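Local coordinates for protein putative hydrolase (Chromobacterium violaceum, PDB 3MCW) that is probably a hydrolase of the isochorismatase family, its natural substrate and the reaction it catalyses not being established, at residues D11-L16 / R51-I56; H57-S62 / H76-E81; S97-T102 / V131-N136; A144-F149 / C182-I187. All coordinates share one frame; numbering follows the deposited sequence.

Contact 1 (D11-L16 / R51-I56); sequences DKPLLL and RGLPLI. With EDO (1,2-ethanediol), chain L; EDO (1,2-ethanediol), chain K.
Residues 14-16 and 55-56 run as parallel beta strands, Leu15 pairing with Leu55 and Leu16 with Ile56. Two backbone bonds zip them together: Leu15 N gives its hydrogen to Pro54 O at 3.0 Å, in the carbonyl plane, and Ile56 N meets Leu15 O at 2.8 Å almost along the C=O axis. Both lie within the first beta-alpha-beta crossover of the isochorismatase fold: strand 14-18, helix 37-51, then strand 55-60, with a Schellman motif at Gly52 ending the helix. On the face carrying Leu14, Leu16 and Ile56, Leu14 has CG anti to its backbone N (chi1 -178°), and its CD1 touches Pro54 CB and, at 3.8 Å, Ile56 CD1. Leu16 lies alongside Ile56, CD1 to CB 3.9 Å, and helix 104-111 covers Leu14 and Ile56. Leu15 and Leu55 point to the other face, CB to CB 4.0 Å, where Trp48 of the crossover helix touches both. Ahead of the strands Pro54 CG lies 3.6 Å from Lys12 O. On the side of strand 55-60 turned from 14-18, toward strand 89-93, a 1,2-ethanediol, probably from the crystallisation liquor, takes the Leu55 N hydrogen on O2 (2.9 Å), gives one from O1 to Leu55 O and also bonds Thr89 OG1.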
loop_
_atom_site.group_PDB
_atom_site.type_symbol
_atom_site.label_atom_id
_atom_site.label_comp_id
_atom_site.label_asym_id
_atom_site.label_seq_id
_atom_site.Cartn_x
_atom_site.Cartn_y
_atom_site.Cartn_z
ATOM N N ASP A 11 1.706 10.299 -25.020
ATOM C CA ASP A 11 0.545 10.317 -25.899
ATOM C C ASP A 11 -0.276 9.018 -25.790
ATOM O O ASP A 11 -1.208 8.787 -26.574
ATOM C CB ASP A 11 0.905 10.616 -27.354
ATOM C CG ASP A 11 1.761 9.536 -28.001
ATOM O OD1 ASP A 11 2.026 8.478 -27.402
ATOM O OD2 ASP A 11 2.198 9.788 -29.136
ATOM N N LYS A 12 0.048 8.151 -24.827
ATOM C CA LYS A 12 -0.596 6.853 -24.700
ATOM C C LYS A 12 -0.860 6.479 -23.253
ATOM O O LYS A 12 -0.563 5.369 -22.841
ATOM C CB LYS A 12 0.211 5.767 -25.443
ATOM C CG LYS A 12 1.670 5.666 -25.037
ATOM C CD LYS A 12 2.421 4.599 -25.832
ATOM C CE LYS A 12 3.878 4.552 -25.420
ATOM N NZ LYS A 12 4.720 3.549 -26.150
ATOM N N PRO A 13 -1.474 7.382 -22.455
ATOM C CA PRO A 13 -1.798 7.006 -21.087
ATOM C C PRO A 13 -2.739 5.812 -21.104
ATOM O O PRO A 13 -3.663 5.721 -21.932
ATOM C CB PRO A 13 -2.463 8.272 -20.541
ATOM C CG PRO A 13 -3.072 8.929 -21.751
ATOM C CD PRO A 13 -2.070 8.677 -22.839
ATOM N N LEU A 14 -2.549 4.915 -20.147
ATOM C CA LEU A 14 -3.264 3.654 -20.079
ATOM C C LEU A 14 -4.285 3.692 -18.941
ATOM O O LEU A 14 -3.933 3.982 -17.793
ATOM C CB LEU A 14 -2.269 2.488 -19.902
ATOM C CG LEU A 14 -2.900 1.086 -19.869
ATOM C CD1 LEU A 14 -1.997 0.041 -20.501
ATOM C CD2 LEU A 14 -3.290 0.647 -18.451
ATOM N N LEU A 15 -5.525 3.351 -19.259
ATOM C CA LEU A 15 -6.621 3.286 -18.257
ATOM C C LEU A 15 -6.644 1.931 -17.629
ATOM O O LEU A 15 -6.763 0.913 -18.328
ATOM C CB LEU A 15 -7.960 3.560 -18.955
ATOM C CG LEU A 15 -9.172 3.600 -18.026
ATOM C CD1 LEU A 15 -9.119 4.769 -17.034
ATOM C CD2 LEU A 15 -10.449 3.693 -18.880
ATOM N N LEU A 16 -6.495 1.898 -16.305
ATOM C CA LEU A 16 -6.453 0.697 -15.505
ATOM C C LEU A 16 -7.648 0.689 -14.564
ATOM O O LEU A 16 -7.691 1.491 -13.619
ATOM C CB LEU A 16 -5.135 0.662 -14.701
ATOM C CG LEU A 16 -4.817 -0.647 -13.996
ATOM C CD1 LEU A 16 -4.470 -1.728 -14.998
ATOM C CD2 LEU A 16 -3.646 -0.432 -13.022
ATOM N N ARG A 51 -11.040 6.985 -28.393
ATOM C CA ARG A 51 -9.746 7.504 -28.796
ATOM C C ARG A 51 -8.766 6.395 -29.164
ATOM O O ARG A 51 -7.661 6.687 -29.655
ATOM C CB ARG A 51 -9.174 8.407 -27.706
ATOM C CG ARG A 51 -9.927 9.740 -27.536
ATOM C CD ARG A 51 -9.344 10.517 -26.378
ATOM N NE ARG A 51 -10.005 11.804 -26.127
ATOM C CZ ARG A 51 -9.843 12.903 -26.841
ATOM N NH1 ARG A 51 -9.042 12.922 -27.904
ATOM N NH2 ARG A 51 -10.507 14.019 -26.508
ATOM N N GLY A 52 -9.131 5.138 -28.940
ATOM C CA GLY A 52 -8.221 4.048 -29.253
ATOM C C GLY A 52 -6.980 4.004 -28.384
ATOM O O GLY A 52 -5.927 3.562 -28.838
ATOM N N LEU A 53 -7.107 4.431 -27.138
ATOM C CA LEU A 53 -5.985 4.467 -26.205
ATOM C C LEU A 53 -5.883 3.149 -25.415
ATOM O O LEU A 53 -6.848 2.398 -25.303
ATOM C CB LEU A 53 -6.176 5.663 -25.266
ATOM C CG LEU A 53 -5.964 7.007 -25.911
ATOM C CD1 LEU A 53 -6.468 8.101 -24.962
ATOM C CD2 LEU A 53 -4.469 7.185 -26.215
ATOM N N PRO A 54 -4.708 2.880 -24.827
ATOM C CA PRO A 54 -4.494 1.623 -24.159
ATOM C C PRO A 54 -5.356 1.474 -22.889
ATOM O O PRO A 54 -5.490 2.431 -22.128
ATOM C CB PRO A 54 -2.993 1.668 -23.800
ATOM C CG PRO A 54 -2.402 2.754 -24.499
ATOM C CD PRO A 54 -3.481 3.689 -24.887
ATOM N N LEU A 55 -5.863 0.272 -22.642
ATOM C CA LEU A 55 -6.697 0.048 -21.482
ATOM C C LEU A 55 -6.580 -1.382 -21.021
ATOM O O LEU A 55 -6.403 -2.310 -21.822
ATOM C CB LEU A 55 -8.118 0.559 -21.637
ATOM C CG LEU A 55 -8.939 -0.221 -22.591
ATOM C CD1 LEU A 55 -9.665 -1.183 -21.803
ATOM C CD2 LEU A 55 -9.931 0.708 -23.311
ATOM N N ILE A 56 -6.631 -1.568 -19.712
ATOM C CA ILE A 56 -6.589 -2.905 -19.088
ATOM C C ILE A 56 -7.649 -2.936 -17.985
ATOM O O ILE A 56 -7.675 -2.057 -17.102
ATOM C CB ILE A 56 -5.200 -3.226 -18.493
ATOM C CG1 ILE A 56 -4.135 -3.283 -19.599
ATOM C CG2 ILE A 56 -5.235 -4.497 -17.677
ATOM C CD1 ILE A 56 -2.715 -3.409 -19.058
HETATM C C1 EDO L . -3.485 -2.734 -23.686
HETATM O O1 EDO L . -4.333 -3.508 -22.879
HETATM C C2 EDO L . -4.218 -2.524 -24.989
HETATM O O2 EDO L . -5.275 -1.570 -24.800
HETATM C C1 EDO K . -5.215 11.619 -27.983
HETATM O O1 EDO K . -4.570 12.176 -29.151
HETATM C C2 EDO K . -6.210 10.589 -28.409
HETATM O O2 EDO K . -7.373 11.168 -28.996
#

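Contact 2 (H57-S62 / H76-E81); sequences HIRHDS and HAFKPE
The imidazole of His76 lies beyond one face of the Arg59 guanidinium, with His76 CE1 above the plane toward its rim and 3.4 Å from Arg59 NE. The two planes are steeply inclined, 62° apart, so this is not a parallel stack. At the guanidinium edge sits the Asp61 carboxylate, held side-on in a salt bridge: Arg59 NE bonds Asp61 OD1 at 2.8 Å and Arg59 NH2 bonds Asp61 OD2 at 2.9 Å, each oxygen using its syn lone pair. The edge of the His76 ring also faces Asp61, in a His-carboxylate hydrogen bond. His76 NE2 donates in its own ring plane to Asp61 OD1 at 2.7 Å, nearly straight at 169°, but reaches that oxygen from above the carboxylate plane. His60 O lies near the same ring edge, 3.3 Å from His76 CD2.

The Phe78 ring receives the edge of His57 on its face, an edge-to-face pair with ring centroids 5.8 Å apart, while its CZ meets Arg59 CB at 3.7 Å. Arg59 starts with CG anti to the backbone N, runs past Phe78 and bends at chi3 (70°), which brings NE beside Asp61. These contacts tie the loop 76-81 to strand 55-60, whose His57 NE2 bonds Glu88, and to the residue after it. Gln21 takes part as well, meeting His60 N and His76 O. Asp61 OD1 thus accepts from two donors in different directions, which fixes the carboxylate's rotation; the neighbouring guanidinium probably keeps Asp61 ionised, and the carboxylate should in turn favour a proton on His76 NE2.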
loop_
_atom_site.group_PDB
_atom_site.type_symbol
_atom_site.label_atom_id
_atom_site.label_comp_id
_atom_site.label_asym_id
_atom_site.label_seq_id
_atom_site.Cartn_x
_atom_site.Cartn_y
_atom_site.Cartn_z
ATOM N N HIS A 57 -8.480 -3.969 -18.010
ATOM C CA HIS A 57 -9.399 -4.285 -16.924
ATOM C C HIS A 57 -8.707 -5.257 -15.977
ATOM O O HIS A 57 -8.211 -6.290 -16.407
ATOM C CB HIS A 57 -10.657 -4.940 -17.465
ATOM C CG HIS A 57 -11.380 -4.200 -18.515
ATOM N ND1 HIS A 57 -12.359 -3.278 -18.210
ATOM C CD2 HIS A 57 -11.263 -4.247 -19.864
ATOM C CE1 HIS A 57 -12.825 -2.816 -19.360
ATOM N NE2 HIS A 57 -12.173 -3.372 -20.383
ATOM N N ILE A 58 -8.690 -4.944 -14.677
ATOM C CA ILE A 58 -8.230 -5.846 -13.655
ATOM C C ILE A 58 -9.440 -6.473 -12.988
ATOM O O ILE A 58 -10.382 -5.776 -12.583
ATOM C CB ILE A 58 -7.359 -5.099 -12.609
ATOM C CG1 ILE A 58 -6.132 -4.454 -13.243
ATOM C CG2 ILE A 58 -6.988 -6.041 -11.443
ATOM C CD1 ILE A 58 -5.189 -5.400 -13.983
ATOM N N ARG A 59 -9.414 -7.788 -12.869
ATOM C CA ARG A 59 -10.473 -8.581 -12.310
ATOM C C ARG A 59 -9.962 -9.325 -11.079
ATOM O O ARG A 59 -8.871 -9.893 -11.134
ATOM C CB ARG A 59 -10.936 -9.664 -13.346
ATOM C CG ARG A 59 -12.250 -10.295 -13.060
ATOM C CD ARG A 59 -12.572 -11.356 -14.076
ATOM N NE ARG A 59 -11.736 -12.525 -13.949
ATOM C CZ ARG A 59 -11.630 -13.483 -14.866
ATOM N NH1 ARG A 59 -12.223 -13.342 -16.047
ATOM N NH2 ARG A 59 -10.880 -14.537 -14.624
ATOM N N HIS A 60 -10.742 -9.385 -10.014
ATOM C CA HIS A 60 -10.356 -10.130 -8.834
ATOM C C HIS A 60 -11.025 -11.496 -8.832
ATOM O O HIS A 60 -12.242 -11.609 -9.016
ATOM C CB HIS A 60 -10.737 -9.368 -7.553
ATOM C CG HIS A 60 -10.078 -9.942 -6.361
ATOM N ND1 HIS A 60 -8.741 -9.730 -6.091
ATOM C CD2 HIS A 60 -10.546 -10.780 -5.415
ATOM C CE1 HIS A 60 -8.436 -10.401 -5.000
ATOM N NE2 HIS A 60 -9.511 -11.044 -4.574
ATOM N N ASP A 61 -10.199 -12.519 -8.662
ATOM C CA ASP A 61 -10.637 -13.888 -8.597
ATOM C C ASP A 61 -10.311 -14.469 -7.217
ATOM O O ASP A 61 -9.251 -14.273 -6.684
ATOM C CB ASP A 61 -9.914 -14.729 -9.653
ATOM C CG ASP A 61 -10.296 -14.410 -11.087
ATOM O OD1 ASP A 61 -11.059 -13.478 -11.355
ATOM O OD2 ASP A 61 -9.770 -15.094 -12.000
ATOM N N SER A 62 -11.216 -15.253 -6.670
ATOM C CA SER A 62 -11.024 -15.985 -5.386
ATOM C C SER A 62 -11.310 -17.460 -5.546
ATOM O O SER A 62 -12.202 -17.849 -6.310
ATOM C CB SER A 62 -11.997 -15.478 -4.321
ATOM O OG SER A 62 -11.969 -14.079 -4.175
ATOM N N HIS A 76 -18.980 -12.255 -9.356
ATOM C CA HIS A 76 -17.712 -12.254 -10.057
ATOM C C HIS A 76 -17.756 -11.466 -11.364
ATOM O O HIS A 76 -16.740 -11.013 -11.846
ATOM C CB HIS A 76 -17.241 -13.694 -10.310
ATOM C CG HIS A 76 -15.874 -13.759 -10.896
ATOM N ND1 HIS A 76 -15.649 -14.052 -12.221
ATOM C CD2 HIS A 76 -14.664 -13.464 -10.356
ATOM C CE1 HIS A 76 -14.350 -13.996 -12.456
ATOM N NE2 HIS A 76 -13.728 -13.651 -11.338
ATOM N N ALA A 77 -18.936 -11.320 -11.954
ATOM C CA ALA A 77 -19.077 -10.616 -13.235
ATOM C C ALA A 77 -18.746 -9.146 -13.109
ATOM O O ALA A 77 -19.003 -8.533 -12.086
ATOM C CB ALA A 77 -20.511 -10.768 -13.763
ATOM N N PHE A 78 -18.195 -8.561 -14.170
ATOM C CA PHE A 78 -18.035 -7.113 -14.209
ATOM C C PHE A 78 -19.386 -6.412 -14.115
ATOM O O PHE A 78 -20.413 -6.927 -14.607
ATOM C CB PHE A 78 -17.283 -6.678 -15.458
ATOM C CG PHE A 78 -15.803 -6.920 -15.374
ATOM C CD1 PHE A 78 -14.988 -6.095 -14.634
ATOM C CD2 PHE A 78 -15.201 -7.978 -16.048
ATOM C CE1 PHE A 78 -13.621 -6.303 -14.560
ATOM C CE2 PHE A 78 -13.843 -8.178 -15.959
ATOM C CZ PHE A 78 -13.055 -7.345 -15.215
ATOM N N LYS A 79 -19.377 -5.228 -13.510
ATOM C CA LYS A 79 -20.532 -4.343 -13.518
ATOM C C LYS A 79 -20.827 -3.965 -14.975
ATOM O O LYS A 79 -19.909 -3.715 -15.771
ATOM C CB LYS A 79 -20.232 -3.080 -12.693
ATOM C CG LYS A 79 -20.189 -3.345 -11.215
ATOM C CD LYS A 79 -19.537 -2.156 -10.476
ATOM C CE LYS A 79 -20.010 -2.089 -9.053
ATOM N NZ LYS A 79 -21.403 -1.510 -8.934
ATOM N N PRO A 80 -22.110 -3.899 -15.339
ATOM C CA PRO A 80 -22.452 -3.641 -16.724
ATOM C C PRO A 80 -21.926 -2.291 -17.236
ATOM O O PRO A 80 -21.582 -2.222 -18.418
ATOM C CB PRO A 80 -23.982 -3.689 -16.730
ATOM C CG PRO A 80 -24.378 -3.587 -15.306
ATOM C CD PRO A 80 -23.290 -4.088 -14.479
ATOM N N GLU A 81 -21.779 -1.294 -16.346
ATOM C CA GLU A 81 -21.313 0.036 -16.713
ATOM C C GLU A 81 -19.930 0.001 -17.324
ATOM O O GLU A 81 -19.549 0.904 -18.061
ATOM C CB GLU A 81 -21.282 0.991 -15.505
ATOM C CG GLU A 81 -22.616 1.367 -14.941
ATOM C CD GLU A 81 -23.066 0.475 -13.808
ATOM O OE1 GLU A 81 -22.596 -0.667 -13.683
ATOM O OE2 GLU A 81 -23.932 0.935 -13.050
#

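Contact 3 (S97-T102 / V131-N136); sequences SAFIGT and VRMAGN
The apolar contact centres on Met133, a selenomethionine reaching from helix 123-136 into the turns of 97-102. Its CG is anti to the carbonyl carbon (chi1 -77°) and the chain bends at chi3 (58°), laying SE against Ile100 CD1 at 3.6 Å and CE against Phe99 CB at 3.8 Å. Farther along the Phe99 ring, CE2 and CZ rest on the methyl of Ala134, CE2 to CB 3.7 Å, while Leu104 and Leu108 of helix 104-111 also touch Phe99.

Within the loop, polar bonds set its shape. Ser97 OG, anti to its backbone N, accepts from Phe99 N at 3.2 Å in an ST turn, and also lies 3.2 Å from Met133 SE. A type I turn spans Ser97 to Ile100 and a type II turn Phe99 to Thr102; Thr102 OG1 closes on Ala98 O at 2.9 Å, using a carbonyl lone pair. Ala98 N bonds Thr130 of helix 123-136.

Across the dimer interface, Ser97 N bonds Asn136 OD1 of the second subunit, and Met133 packs against Met133 of that subunit. Selenium stands in for methionine sulfur, probably for phasing; the two segments meet by van der Waals contact of a flexible thioether-type chain, with no hydrogen bond between them.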
loop_
_atom_site.group_PDB
_atom_site.type_symbol
_atom_site.label_atom_id
_atom_site.label_comp_id
_atom_site.label_asym_id
_atom_site.label_seq_id
_atom_site.Cartn_x
_atom_site.Cartn_y
_atom_site.Cartn_z
ATOM N N SER A 97 -2.860 -6.257 -4.824
ATOM C CA SER A 97 -2.139 -5.545 -5.863
ATOM C C SER A 97 -2.273 -6.216 -7.218
ATOM O O SER A 97 -1.971 -7.379 -7.365
ATOM C CB SER A 97 -0.657 -5.444 -5.512
ATOM O OG SER A 97 -0.009 -4.852 -6.649
ATOM N N ALA A 98 -2.608 -5.411 -8.225
ATOM C CA ALA A 98 -2.739 -5.901 -9.617
ATOM C C ALA A 98 -1.406 -6.356 -10.219
ATOM O O ALA A 98 -1.427 -6.966 -11.275
ATOM C CB ALA A 98 -3.361 -4.828 -10.494
ATOM N N PHE A 99 -0.274 -6.046 -9.563
ATOM C CA PHE A 99 1.018 -6.467 -10.068
ATOM C C PHE A 99 1.428 -7.884 -9.642
ATOM O O PHE A 99 2.238 -8.538 -10.311
ATOM C CB PHE A 99 2.113 -5.495 -9.629
ATOM C CG PHE A 99 1.973 -4.137 -10.243
ATOM C CD1 PHE A 99 2.488 -3.854 -11.512
ATOM C CD2 PHE A 99 1.302 -3.124 -9.587
ATOM C CE1 PHE A 99 2.356 -2.632 -12.101
ATOM C CE2 PHE A 99 1.158 -1.899 -10.170
ATOM C CZ PHE A 99 1.688 -1.637 -11.436
ATOM N N ILE A 100 0.918 -8.354 -8.538
ATOM C CA ILE A 100 1.457 -9.552 -7.908
ATOM C C ILE A 100 0.821 -10.782 -8.499
ATOM O O ILE A 100 -0.391 -10.959 -8.499
ATOM C CB ILE A 100 1.376 -9.483 -6.384
ATOM C CG1 ILE A 100 2.383 -8.402 -5.902
ATOM C CG2 ILE A 100 1.713 -10.866 -5.785
ATOM C CD1 ILE A 100 2.379 -8.100 -4.431
ATOM N N GLY A 101 1.667 -11.613 -9.081
ATOM C CA GLY A 101 1.251 -12.863 -9.673
ATOM C C GLY A 101 0.634 -12.698 -11.048
ATOM O O GLY A 101 0.042 -13.652 -11.560
ATOM N N THR A 102 0.797 -11.511 -11.590
ATOM C CA THR A 102 0.380 -11.265 -12.909
ATOM C C THR A 102 1.549 -10.788 -13.710
ATOM O O THR A 102 2.630 -10.490 -13.204
ATOM C CB THR A 102 -0.700 -10.203 -12.975
ATOM O OG1 THR A 102 -0.076 -8.933 -12.837
ATOM C CG2 THR A 102 -1.762 -10.407 -11.867
ATOM N N VAL A 131 -1.817 1.154 -6.501
ATOM C CA VAL A 131 -1.208 2.452 -6.730
ATOM C C VAL A 131 0.103 2.613 -5.970
ATOM O O VAL A 131 1.062 3.156 -6.497
ATOM C CB VAL A 131 -2.194 3.609 -6.424
ATOM C CG1 VAL A 131 -1.511 4.944 -6.507
ATOM C CG2 VAL A 131 -3.377 3.548 -7.374
ATOM N N ARG A 132 0.156 2.159 -4.716
ATOM C CA ARG A 132 1.411 2.275 -3.962
ATOM C C ARG A 132 2.510 1.526 -4.706
ATOM O O ARG A 132 3.625 2.051 -4.839
ATOM C CB ARG A 132 1.285 1.787 -2.531
ATOM C CG ARG A 132 0.516 2.706 -1.610
ATOM C CD ARG A 132 0.579 2.234 -0.166
ATOM N NE ARG A 132 -0.187 3.032 0.783
ATOM C CZ ARG A 132 0.308 3.569 1.901
ATOM N NH1 ARG A 132 1.581 3.538 2.209
ATOM N NH2 ARG A 132 -0.544 4.075 2.780
HETATM N N MSE A 133 2.227 0.308 -5.151
HETATM C CA MSE A 133 3.249 -0.430 -5.920
HETATM C C MSE A 133 3.571 0.240 -7.227
HETATM O O MSE A 133 4.745 0.354 -7.587
HETATM C CB MSE A 133 2.863 -1.886 -6.170
HETATM C CG MSE A 133 3.051 -2.719 -4.998
HETATM SE SE MSE A 133 2.951 -4.639 -5.365
HETATM C CE MSE A 133 4.373 -4.819 -6.685
ATOM N N ALA A 134 2.556 0.691 -7.964
ATOM C CA ALA A 134 2.827 1.358 -9.238
ATOM C C ALA A 134 3.766 2.540 -9.082
ATOM O O ALA A 134 4.714 2.701 -9.858
ATOM C CB ALA A 134 1.522 1.794 -9.902
ATOM N N GLY A 135 3.480 3.407 -8.123
ATOM C CA GLY A 135 4.313 4.577 -7.939
ATOM C C GLY A 135 5.739 4.195 -7.549
ATOM O O GLY A 135 6.719 4.708 -8.096
ATOM N N ASN A 136 5.875 3.227 -6.640
ATOM C CA ASN A 136 7.212 2.820 -6.225
ATOM C C ASN A 136 7.992 2.092 -7.316
ATOM O O ASN A 136 9.219 2.143 -7.329
ATOM C CB ASN A 136 7.160 1.945 -4.958
ATOM C CG ASN A 136 6.844 2.677 -3.640
ATOM O OD1 ASN A 136 6.852 2.027 -2.601
ATOM N ND2 ASN A 136 6.621 3.957 -3.646
#

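Contact 4 (A144-F149 / C182-I187); sequences AEDGCF and CGSADI
Asp146 and Ser184 both carry the crowded first torsion, with the side-chain atom between backbone N and carbonyl carbon: CG of Asp146 at chi1 62° and OG of Ser184 at 64°. Asp146 consequently turns its carboxylate onto the start of helix 184-191. Its OD1 accepts from Ser184 N at 2.8 Å and its OD2 from Ser184 OG at 2.6 Å, each through the syn lone pair, a fork on one residue. A water bridges Asp146 OD2 to Ala185 N. Gly183 is the N-cap, and its own N bonds Asp186 OD2 at 2.9 Å. Here strand 140-149 meets 180-182, an edge strand, within this chain, of the parallel beta sheet: Ala144 pairs with Cys182, and Glu145 N reaches Cys182 O at 3.0 Å, nearly along the C=O axis. Two overlapping type I turns then swing the chain around a corner between Ala144 and Cys148, putting Asp146 over the helix N-terminus, whose dipole would probably stabilise its negative charge. Glu145 bends at chi2 and sends OE1 to His167. On the apolar side Ile187 CD1 presses on Ala144 CB at 3.5 Å, a close carbon-carbon approach, and Leu44 of helix 37-51 touches both residues.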
loop_
_atom_site.group_PDB
_atom_site.type_symbol
_atom_site.label_atom_id
_atom_site.label_comp_id
_atom_site.label_asym_id
_atom_site.label_seq_id
_atom_site.Cartn_x
_atom_site.Cartn_y
_atom_site.Cartn_z
ATOM N N ALA A 144 -7.953 8.683 -10.540
ATOM C CA ALA A 144 -9.222 9.357 -10.817
ATOM C C ALA A 144 -10.142 9.098 -9.641
ATOM O O ALA A 144 -10.917 8.139 -9.619
ATOM C CB ALA A 144 -9.831 8.872 -12.141
ATOM N N GLU A 145 -10.060 9.962 -8.639
ATOM C CA GLU A 145 -10.647 9.632 -7.344
ATOM C C GLU A 145 -12.177 9.570 -7.352
ATOM O O GLU A 145 -12.780 8.869 -6.572
ATOM C CB GLU A 145 -10.116 10.544 -6.229
ATOM C CG GLU A 145 -10.524 11.976 -6.349
ATOM C CD GLU A 145 -11.888 12.277 -5.747
ATOM O OE1 GLU A 145 -12.326 11.565 -4.820
ATOM O OE2 GLU A 145 -12.511 13.264 -6.210
ATOM N N ASP A 146 -12.797 10.361 -8.238
ATOM C CA ASP A 146 -14.252 10.325 -8.402
ATOM C C ASP A 146 -14.760 9.056 -9.052
ATOM O O ASP A 146 -15.946 8.764 -9.013
ATOM C CB ASP A 146 -14.766 11.569 -9.118
ATOM C CG ASP A 146 -14.220 11.739 -10.521
ATOM O OD1 ASP A 146 -13.032 11.426 -10.764
ATOM O OD2 ASP A 146 -14.949 12.253 -11.392
ATOM N N GLY A 147 -13.844 8.299 -9.687
ATOM C CA GLY A 147 -14.128 6.977 -10.197
ATOM C C GLY A 147 -13.764 5.868 -9.251
ATOM O O GLY A 147 -13.751 4.697 -9.624
ATOM N N CYS A 148 -13.457 6.193 -8.003
ATOM C CA CYS A 148 -13.140 5.218 -6.985
ATOM C C CYS A 148 -14.166 5.299 -5.868
ATOM O O CYS A 148 -14.755 6.366 -5.622
ATOM C CB CYS A 148 -11.758 5.476 -6.364
ATOM S SG CYS A 148 -10.389 5.327 -7.530
ATOM N N PHE A 149 -14.363 4.211 -5.150
ATOM C CA PHE A 149 -15.159 4.258 -3.936
ATOM C C PHE A 149 -14.631 3.225 -2.949
ATOM O O PHE A 149 -13.887 2.300 -3.326
ATOM C CB PHE A 149 -16.673 4.077 -4.216
ATOM C CG PHE A 149 -17.142 2.727 -4.645
ATOM C CD1 PHE A 149 -17.191 2.395 -5.979
ATOM C CD2 PHE A 149 -17.646 1.844 -3.726
ATOM C CE1 PHE A 149 -17.735 1.209 -6.389
ATOM C CE2 PHE A 149 -18.192 0.646 -4.112
ATOM C CZ PHE A 149 -18.246 0.338 -5.443
ATOM N N CYS A 182 -6.536 13.174 -8.953
ATOM C CA CYS A 182 -7.264 14.153 -9.719
ATOM C C CYS A 182 -8.652 13.649 -10.050
ATOM O O CYS A 182 -9.085 12.609 -9.533
ATOM C CB CYS A 182 -6.477 14.447 -10.968
ATOM S SG CYS A 182 -6.241 12.947 -11.919
ATOM N N GLY A 183 -9.409 14.446 -10.795
ATOM C CA GLY A 183 -10.757 14.078 -11.160
ATOM C C GLY A 183 -10.855 13.658 -12.608
ATOM O O GLY A 183 -10.108 14.098 -13.474
ATOM N N SER A 184 -11.875 12.872 -12.881
ATOM C CA SER A 184 -12.107 12.392 -14.234
ATOM C C SER A 184 -12.317 13.538 -15.214
ATOM O O SER A 184 -11.870 13.418 -16.346
ATOM C CB SER A 184 -13.273 11.412 -14.300
ATOM O OG SER A 184 -14.507 12.004 -13.958
ATOM N N ALA A 185 -12.964 14.641 -14.823
ATOM C CA ALA A 185 -13.156 15.770 -15.744
ATOM C C ALA A 185 -11.798 16.309 -16.173
ATOM O O ALA A 185 -11.611 16.672 -17.355
ATOM C CB ALA A 185 -14.019 16.852 -15.132
ATOM N N ASP A 186 -10.859 16.433 -15.242
ATOM C CA ASP A 186 -9.459 16.903 -15.470
ATOM C C ASP A 186 -8.799 16.029 -16.532
ATOM O O ASP A 186 -8.092 16.448 -17.439
ATOM C CB ASP A 186 -8.533 16.752 -14.203
ATOM C CG ASP A 186 -9.007 17.542 -12.952
ATOM O OD1 ASP A 186 -9.598 18.643 -13.136
ATOM O OD2 ASP A 186 -8.753 17.059 -11.789
ATOM N N ILE A 187 -8.951 14.735 -16.297
ATOM C CA ILE A 187 -8.336 13.708 -17.128
ATOM C C ILE A 187 -8.897 13.802 -18.569
ATOM O O ILE A 187 -8.152 13.775 -19.555
ATOM C CB ILE A 187 -8.579 12.323 -16.515
ATOM C CG1 ILE A 187 -7.723 12.143 -15.256
ATOM C CG2 ILE A 187 -8.284 11.246 -17.562
ATOM C CD1 ILE A 187 -8.249 11.107 -14.285
HETATM O O HOH W 1 -14.207 15.131 -12.234
#

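Along the chain the four contacts come in series, each closing before the next opens, and all lie within the isochorismatase domain. Contacts 1, 2 and 4 reach the same six-stranded parallel sheet. Contacts 1 and 2 share strand 55-60, their centres about 19 Å apart, and touch where Leu16 packs on Ile58. Contact 4 joins strand 140-149 to 180-182, the outermost strand on one side of the sheet, its centre about 15 Å from that of contact 1. Contact 3 connects a loop to helix 123-136 and meets contact 2 through Ile58 and Ala98; it and contact 4 lie on opposite sides of the chain's centre. The sheet core thus links contacts 1, 2 and 4, while contact 3 reaches the dimer interface.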